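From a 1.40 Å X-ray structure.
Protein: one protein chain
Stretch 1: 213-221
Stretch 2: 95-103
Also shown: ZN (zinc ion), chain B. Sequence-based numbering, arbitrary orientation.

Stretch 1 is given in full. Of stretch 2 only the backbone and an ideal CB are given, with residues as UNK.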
# COMPACT_ATOMS: atom_id res chain seq x y z
N HIS A 213 -8.12 11.55 9.52
CA HIS A 213 -6.75 11.84 9.93
C HIS A 213 -6.09 10.66 10.62
O HIS A 213 -4.91 10.75 10.99
CB HIS A 213 -6.73 13.08 10.81
CG HIS A 213 -7.11 14.34 10.08
ND1 HIS A 213 -8.40 14.82 10.05
CD2 HIS A 213 -6.36 15.23 9.39
CE1 HIS A 213 -8.44 15.94 9.35
NE2 HIS A 213 -7.22 16.21 8.93
N LEU A 214 -6.82 9.55 10.78
CA LEU A 214 -6.23 8.38 11.43
C LEU A 214 -5.54 7.48 10.42
O LEU A 214 -6.08 7.24 9.33
CB LEU A 214 -7.31 7.55 12.13
CG LEU A 214 -8.10 8.27 13.23
CD1 LEU A 214 -9.05 7.27 13.88
CD2 LEU A 214 -7.20 8.94 14.28
N ILE A 215 -4.36 6.98 10.77
CA ILE A 215 -3.67 6.02 9.92
C ILE A 215 -4.52 4.79 9.75
O ILE A 215 -5.08 4.26 10.71
CB ILE A 215 -2.28 5.66 10.49
CG1 ILE A 215 -1.37 6.87 10.35
CG2 ILE A 215 -1.71 4.43 9.79
CD1 ILE A 215 0.06 6.68 10.90
N SER A 216 -4.64 4.35 8.50
CA SER A 216 -5.43 3.16 8.23
C SER A 216 -4.96 2.50 6.93
O SER A 216 -4.60 3.19 5.98
CB SER A 216 -6.91 3.54 8.07
OG SER A 216 -7.67 2.43 7.59
N PRO A 217 -4.98 1.17 6.90
CA PRO A 217 -4.69 0.43 5.67
C PRO A 217 -5.95 0.26 4.79
O PRO A 217 -5.88 -0.45 3.77
CB PRO A 217 -4.21 -0.92 6.21
CG PRO A 217 -5.08 -1.13 7.45
CD PRO A 217 -5.21 0.26 8.04
N ASP A 218 -7.05 0.90 5.18
CA ASP A 218 -8.23 1.06 4.31
C ASP A 218 -8.87 -0.27 3.95
O ASP A 218 -8.72 -1.23 4.71
CB ASP A 218 -7.87 1.90 3.08
CG ASP A 218 -9.07 2.64 2.49
OD1 ASP A 218 -9.84 2.03 1.70
OD2 ASP A 218 -9.23 3.85 2.80
N ASN A 219 -9.60 -0.36 2.84
CA ASN A 219 -10.43 -1.53 2.66
C ASN A 219 -9.63 -2.83 2.46
O ASN A 219 -10.00 -3.89 2.97
CB ASN A 219 -11.53 -1.32 1.61
CG ASN A 219 -11.01 -0.96 0.23
OD1 ASN A 219 -10.20 -1.69 -0.35
ND2 ASN A 219 -11.54 0.14 -0.35
N LYS A 220 -8.52 -2.76 1.72
CA LYS A 220 -7.69 -3.96 1.55
C LYS A 220 -7.03 -4.37 2.84
O LYS A 220 -6.93 -5.55 3.15
CB LYS A 220 -6.66 -3.75 0.43
CG LYS A 220 -7.36 -3.74 -0.99
CD LYS A 220 -6.32 -3.78 -2.09
CE LYS A 220 -7.00 -3.95 -3.48
NZ LYS A 220 -7.67 -5.29 -3.60
N GLY A 221 -6.67 -3.38 3.64
CA GLY A 221 -6.11 -3.66 4.96
C GLY A 221 -7.13 -4.31 5.88
O GLY A 221 -6.75 -5.17 6.71
N UNK A 95 2.16 -2.27 -3.46
CA UNK A 95 1.38 -1.54 -2.46
C UNK A 95 -0.12 -1.73 -2.68
O UNK A 95 -0.59 -1.92 -3.82
CB UNK A 95 1.73 -0.05 -2.50
N UNK A 96 -0.86 -1.57 -1.58
CA UNK A 96 -2.32 -1.70 -1.61
C UNK A 96 -3.00 -0.40 -2.11
O UNK A 96 -4.21 -0.41 -2.43
CB UNK A 96 -2.84 -2.06 -0.22
N UNK A 97 -2.26 0.71 -2.09
CA UNK A 97 -2.79 2.03 -2.52
C UNK A 97 -3.77 2.61 -1.51
O UNK A 97 -4.68 3.37 -1.86
CB UNK A 97 -3.48 1.91 -3.88
N UNK A 98 -3.59 2.27 -0.23
CA UNK A 98 -4.31 3.02 0.81
C UNK A 98 -3.96 4.50 0.74
O UNK A 98 -2.78 4.85 0.53
CB UNK A 98 -3.98 2.47 2.20
N UNK A 99 -4.95 5.36 1.00
CA UNK A 99 -4.71 6.80 0.99
C UNK A 99 -4.67 7.36 2.41
O UNK A 99 -4.76 8.58 2.58
CB UNK A 99 -5.79 7.51 0.17
N UNK A 100 -4.47 6.49 3.40
CA UNK A 100 -4.53 6.91 4.79
C UNK A 100 -3.27 6.64 5.57
O UNK A 100 -3.34 6.38 6.77
CB UNK A 100 -5.70 6.22 5.49
N UNK A 101 -2.12 6.70 4.89
CA UNK A 101 -0.82 6.65 5.60
C UNK A 101 -0.08 7.97 5.50
O UNK A 101 -0.35 8.78 4.61
CB UNK A 101 0.06 5.53 5.04
N UNK A 102 0.88 8.20 6.41
CA UNK A 102 1.76 9.38 6.34
C UNK A 102 2.60 9.37 5.06
O UNK A 102 3.10 8.32 4.66
CB UNK A 102 2.68 9.43 7.56
N UNK A 103 2.74 10.53 4.44
CA UNK A 103 3.53 10.66 3.20
C UNK A 103 4.97 11.06 3.43
O UNK A 103 5.47 11.05 4.58
CB UNK A 103 2.88 11.69 2.27
ZN ZN B . -4.87 6.16 -7.51

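Position 95 lies out of reach of stretch 1, with extended backbone angles (-126/155) that many residues accept; the residue is Ala95.

At position 96 CA-to-CB points toward stretch 1, and the ideal CB lies 4.2 Å from Lys220 CB, with Pro217 O 5.3 Å away. A modest side chain, aliphatic or hydroxylated, could lie against the lysine's aliphatic stem, and a polar one could reach for the carbonyl through a water. Thr96 does both. Its CB packs near Lys220 CB, and its OG1 donates to water 1 (2.7 Å), which in turn donates to Pro217 O, 2.7 Å from the water oxygen. OG1 also accepts a weak hydrogen bond from the backbone N of position 98, at 3.3 Å.

Position 97 has positive phi (72/29), which favors Gly, Asn or Asp without excluding others, and its CB points sideways with no atom of stretch 1 near. The zinc ion lies on this side, so a metal ligand is plausible. His97 binds it through NE2, at 2.2 Å from ZN.

Position 98 points its CB toward a pair of carbonyls: Pro217 O is 3.8 Å and Ser216 O 3.9 Å from the ideal CB, with Asp218 CB at 4.0 Å. A short donor suits this place: Ser, Thr or perhaps Cys. In Thr98, chi1 t directs OG1 to Ser216 O, to which it donates at 2.8 Å. The same OG1 accepts from the backbone N of position 100 at 3.2 Å.

At position 99 CB points sideways, and stretch 1 does not limit the size of the side chain. His99 donates from ND1 to His97 O (2.8 Å), and its NE2 lies 2.7 Å from water 3, a zinc ligand.

Position 100 is the tightest. Its CB points toward stretch 1, only 3.3 Å from Ser216 O and 4.0 Å from Leu214 O, while its carbonyl O accepts from Ser216 N (3.0 Å) and meets Ile215 CA at 3.2 Å. Small residues fit best: Gly, Ala, Ser or Cys. In Ser100, OG hydrogen-bonds water 2 at 2.7 Å; that water also lies 2.6 Å from Asp218 OD2, so the hydroxyl approaches the carboxylate through it.

At position 101 an ideal CB would point sideways, 5.2 Å from Ile215 CG2, leaving room for several types; Gly101 adds little contact.

At position 102, phi of -62° permits proline, and Ile215 CD1 lies 5.1 Å from the ideal CB, inviting an apolar group. Pro102 brings CD within 3.6 Å of Ile215 CD1.

Position 103 is out of reach; its angles (-94/-169) do not require glycine, but the residue is Gly103.

Stretch 2, residues 95-103: ATHTHSGPG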
# COMPACT_ATOMS: atom_id res chain seq x y z
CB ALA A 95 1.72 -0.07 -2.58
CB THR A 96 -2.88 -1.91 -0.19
OG1 THR A 96 -2.50 -0.78 0.62
CG2 THR A 96 -2.43 -3.24 0.40
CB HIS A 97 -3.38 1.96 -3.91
CG HIS A 97 -3.49 3.27 -4.61
ND1 HIS A 97 -2.52 4.25 -4.54
CD2 HIS A 97 -4.42 3.72 -5.50
CE1 HIS A 97 -2.88 5.27 -5.31
NE2 HIS A 97 -4.02 4.96 -5.92
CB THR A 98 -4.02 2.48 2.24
OG1 THR A 98 -4.62 3.34 3.22
CG2 THR A 98 -2.52 2.37 2.53
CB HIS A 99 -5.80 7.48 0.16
CG HIS A 99 -5.66 7.25 -1.31
ND1 HIS A 99 -5.50 6.00 -1.86
CD2 HIS A 99 -5.68 8.11 -2.35
CE1 HIS A 99 -5.42 6.10 -3.18
NE2 HIS A 99 -5.49 7.38 -3.50
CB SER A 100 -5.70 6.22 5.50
OG SER A 100 -6.93 6.63 4.89
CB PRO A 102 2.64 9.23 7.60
CG PRO A 102 2.62 7.78 7.92
CD PRO A 102 1.23 7.30 7.53
O HOH W 1 -3.42 -1.17 3.09
O HOH W 2 -7.74 5.98 2.36
O HOH W 3 -5.00 7.79 -6.16
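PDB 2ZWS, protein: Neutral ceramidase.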